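Local coordinates for membrane lipoprotein family protein (Aeropyrum pernix, PDB 4PEV) that binds adenosine between its two alpha/beta domains and probably serves as the solute-binding lipoprotein of an ABC transporter, at residues C[284-289]-C[367-372]. Residues are numbered along the deposited sequence; the frame is centred on the assembly and turned at random.
Sequences SQEWYD and SQREKW
In the C-terminal lobe of this periplasmic-binding-protein fold, a buried salt bridge between Glu-286 and Arg-369 ties the loop joining strands 277-282 and 293-299 to the C-terminal end of helix 358-372. The backbones stay well apart, with CA of Glu-286 11.4 Å from CA of Gln-368, and the two side chains alone span the gap. Arg-369 runs extended from CG to NE, which carries its guanidinium off the helix to the carboxylate. There Arg-369 NH2 meets Glu-286 OE2 at 3.1 Å, edge-on and in the guanidinium plane, the two flat groups being turned 33° apart. The Glu-286 chain bends at chi2 (90°), and its OE1 takes a hydrogen bond from OG of Ser-284 at 2.8 Å, arriving from above the carboxylate plane. Ser-296 OG also bonds Glu-286 OE1 and Ser-334 OG bonds Glu-286 OE2, while the carbonyls of Ile-294 and Ser-334 hold Arg-369 NE and NH1. Ile-339 of helix 336-348 touches both side chains. A glutamine in place of Glu-286 would probably leave the buried guanidinium without its negative mate in this contact. Both charges are thus embedded in polar partners, an environment consistent with an ionised pair, which links loop and helix through side chains across the wide backbone gap.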
loop_
_atom_site.group_PDB
_atom_site.type_symbol
_atom_site.label_atom_id
_atom_site.label_comp_id
_atom_site.label_asym_id
_atom_site.label_seq_id
_atom_site.Cartn_x
_atom_site.Cartn_y
_atom_site.Cartn_z
ATOM N N SER C 284 -2.666 -8.792 -0.356
ATOM C CA SER C 284 -2.731 -9.477 -1.641
ATOM C C SER C 284 -4.190 -9.447 -2.053
ATOM O O SER C 284 -5.033 -10.032 -1.364
ATOM C CB SER C 284 -2.249 -10.938 -1.558
ATOM O OG SER C 284 -3.091 -11.818 -2.316
ATOM N N GLN C 285 -4.468 -8.800 -3.182
ATOM C CA GLN C 285 -5.837 -8.614 -3.643
ATOM C C GLN C 285 -6.177 -9.425 -4.903
ATOM O O GLN C 285 -7.208 -9.184 -5.529
ATOM C CB GLN C 285 -6.091 -7.124 -3.873
ATOM C CG GLN C 285 -5.935 -6.295 -2.610
ATOM C CD GLN C 285 -6.003 -4.808 -2.882
ATOM O OE1 GLN C 285 -5.120 -4.238 -3.513
ATOM N NE2 GLN C 285 -7.050 -4.174 -2.405
ATOM N N GLU C 286 -5.326 -10.398 -5.242
ATOM C CA GLU C 286 -5.477 -11.174 -6.474
ATOM C C GLU C 286 -6.817 -11.883 -6.498
ATOM O O GLU C 286 -7.477 -11.982 -7.534
ATOM C CB GLU C 286 -4.333 -12.192 -6.618
ATOM C CG GLU C 286 -2.979 -11.589 -7.031
ATOM C CD GLU C 286 -2.092 -11.156 -5.873
ATOM O OE1 GLU C 286 -2.615 -10.690 -4.841
ATOM O OE2 GLU C 286 -0.858 -11.257 -6.015
ATOM N N TRP C 287 -7.216 -12.369 -5.332
ATOM C CA TRP C 287 -8.494 -13.061 -5.155
ATOM C C TRP C 287 -9.690 -12.291 -5.684
ATOM O O TRP C 287 -10.696 -12.894 -6.014
ATOM C CB TRP C 287 -8.720 -13.381 -3.663
ATOM C CG TRP C 287 -8.872 -12.168 -2.828
ATOM C CD1 TRP C 287 -7.901 -11.526 -2.148
ATOM C CD2 TRP C 287 -10.077 -11.420 -2.626
ATOM N NE1 TRP C 287 -8.417 -10.426 -1.528
ATOM C CE2 TRP C 287 -9.754 -10.341 -1.801
ATOM C CE3 TRP C 287 -11.409 -11.577 -3.060
ATOM C CZ2 TRP C 287 -10.696 -9.410 -1.392
ATOM C CZ3 TRP C 287 -12.349 -10.656 -2.660
ATOM C CH2 TRP C 287 -11.987 -9.579 -1.830
ATOM N N TYR C 288 -9.605 -10.965 -5.738
ATOM C CA TYR C 288 -10.755 -10.169 -6.176
ATOM C C TYR C 288 -11.103 -10.487 -7.649
ATOM O O TYR C 288 -12.272 -10.700 -7.985
ATOM C CB TYR C 288 -10.531 -8.665 -5.917
ATOM C CG TYR C 288 -11.708 -7.773 -6.282
ATOM C CD1 TYR C 288 -12.795 -7.623 -5.427
ATOM C CD2 TYR C 288 -11.723 -7.074 -7.487
ATOM C CE1 TYR C 288 -13.866 -6.809 -5.759
ATOM C CE2 TYR C 288 -12.789 -6.260 -7.833
ATOM C CZ TYR C 288 -13.860 -6.129 -6.966
ATOM O OH TYR C 288 -14.913 -5.312 -7.327
ATOM N N ASP C 289 -10.079 -10.539 -8.501
ATOM C CA ASP C 289 -10.192 -11.102 -9.853
ATOM C C ASP C 289 -8.815 -11.531 -10.319
ATOM O O ASP C 289 -8.006 -10.688 -10.682
ATOM C CB ASP C 289 -10.782 -10.122 -10.869
ATOM C CG ASP C 289 -10.760 -10.682 -12.293
ATOM O OD1 ASP C 289 -10.863 -11.917 -12.492
ATOM O OD2 ASP C 289 -10.618 -9.889 -13.230
ATOM N N SER C 367 -0.388 -18.935 -13.415
ATOM C CA SER C 367 -0.522 -19.157 -14.838
ATOM C C SER C 367 -0.182 -17.885 -15.587
ATOM O O SER C 367 0.575 -17.929 -16.543
ATOM C CB SER C 367 -1.950 -19.594 -15.159
ATOM O OG SER C 367 -2.086 -19.953 -16.508
ATOM N N GLN C 368 -0.707 -16.754 -15.120
ATOM C CA GLN C 368 -0.538 -15.444 -15.795
ATOM C C GLN C 368 0.848 -14.807 -15.606
ATOM O O GLN C 368 1.320 -14.060 -16.461
ATOM C CB GLN C 368 -1.602 -14.460 -15.307
ATOM C CG GLN C 368 -3.036 -14.909 -15.565
ATOM C CD GLN C 368 -3.518 -14.558 -16.959
ATOM O OE1 GLN C 368 -3.133 -15.174 -17.947
ATOM N NE2 GLN C 368 -4.360 -13.554 -17.042
ATOM N N ARG C 369 1.478 -15.088 -14.473
ATOM C CA ARG C 369 2.847 -14.671 -14.225
ATOM C C ARG C 369 3.848 -15.430 -15.101
ATOM O O ARG C 369 4.877 -14.873 -15.476
ATOM C CB ARG C 369 3.189 -14.901 -12.763
ATOM C CG ARG C 369 2.389 -14.032 -11.808
ATOM C CD ARG C 369 2.927 -14.153 -10.393
ATOM N NE ARG C 369 2.117 -13.430 -9.425
ATOM C CZ ARG C 369 2.382 -13.373 -8.122
ATOM N NH1 ARG C 369 3.451 -13.995 -7.629
ATOM N NH2 ARG C 369 1.570 -12.701 -7.305
ATOM N N GLU C 370 3.570 -16.708 -15.386
ATOM C CA GLU C 370 4.332 -17.459 -16.398
ATOM C C GLU C 370 4.172 -16.817 -17.779
ATOM O O GLU C 370 5.130 -16.727 -18.518
ATOM C CB GLU C 370 3.890 -18.930 -16.468
ATOM C CG GLU C 370 4.375 -19.815 -15.315
ATOM C CD GLU C 370 3.506 -21.068 -15.091
ATOM O OE1 GLU C 370 2.518 -21.270 -15.838
ATOM O OE2 GLU C 370 3.796 -21.853 -14.150
ATOM N N LYS C 371 2.963 -16.359 -18.103
ATOM C CA LYS C 371 2.662 -15.820 -19.425
ATOM C C LYS C 371 3.120 -14.397 -19.670
ATOM O O LYS C 371 3.438 -14.051 -20.808
ATOM C CB LYS C 371 1.167 -15.838 -19.689
ATOM C CG LYS C 371 0.599 -17.184 -20.098
ATOM C CD LYS C 371 -0.856 -17.038 -20.535
ATOM C CE LYS C 371 -1.327 -18.172 -21.439
ATOM N NZ LYS C 371 -1.757 -19.363 -20.656
ATOM N N TRP C 372 3.108 -13.551 -18.635
ATOM C CA TRP C 372 3.268 -12.101 -18.840
ATOM C C TRP C 372 4.367 -11.415 -18.048
ATOM O O TRP C 372 4.523 -10.201 -18.150
ATOM C CB TRP C 372 1.948 -11.391 -18.578
ATOM C CG TRP C 372 0.902 -11.764 -19.546
ATOM C CD1 TRP C 372 -0.119 -12.617 -19.334
ATOM C CD2 TRP C 372 0.769 -11.299 -20.891
ATOM N NE1 TRP C 372 -0.898 -12.718 -20.458
ATOM C CE2 TRP C 372 -0.373 -11.917 -21.432
ATOM C CE3 TRP C 372 1.500 -10.416 -21.688
ATOM C CZ2 TRP C 372 -0.808 -11.691 -22.745
ATOM C CZ3 TRP C 372 1.077 -10.192 -22.998
ATOM C CH2 TRP C 372 -0.071 -10.831 -23.513
#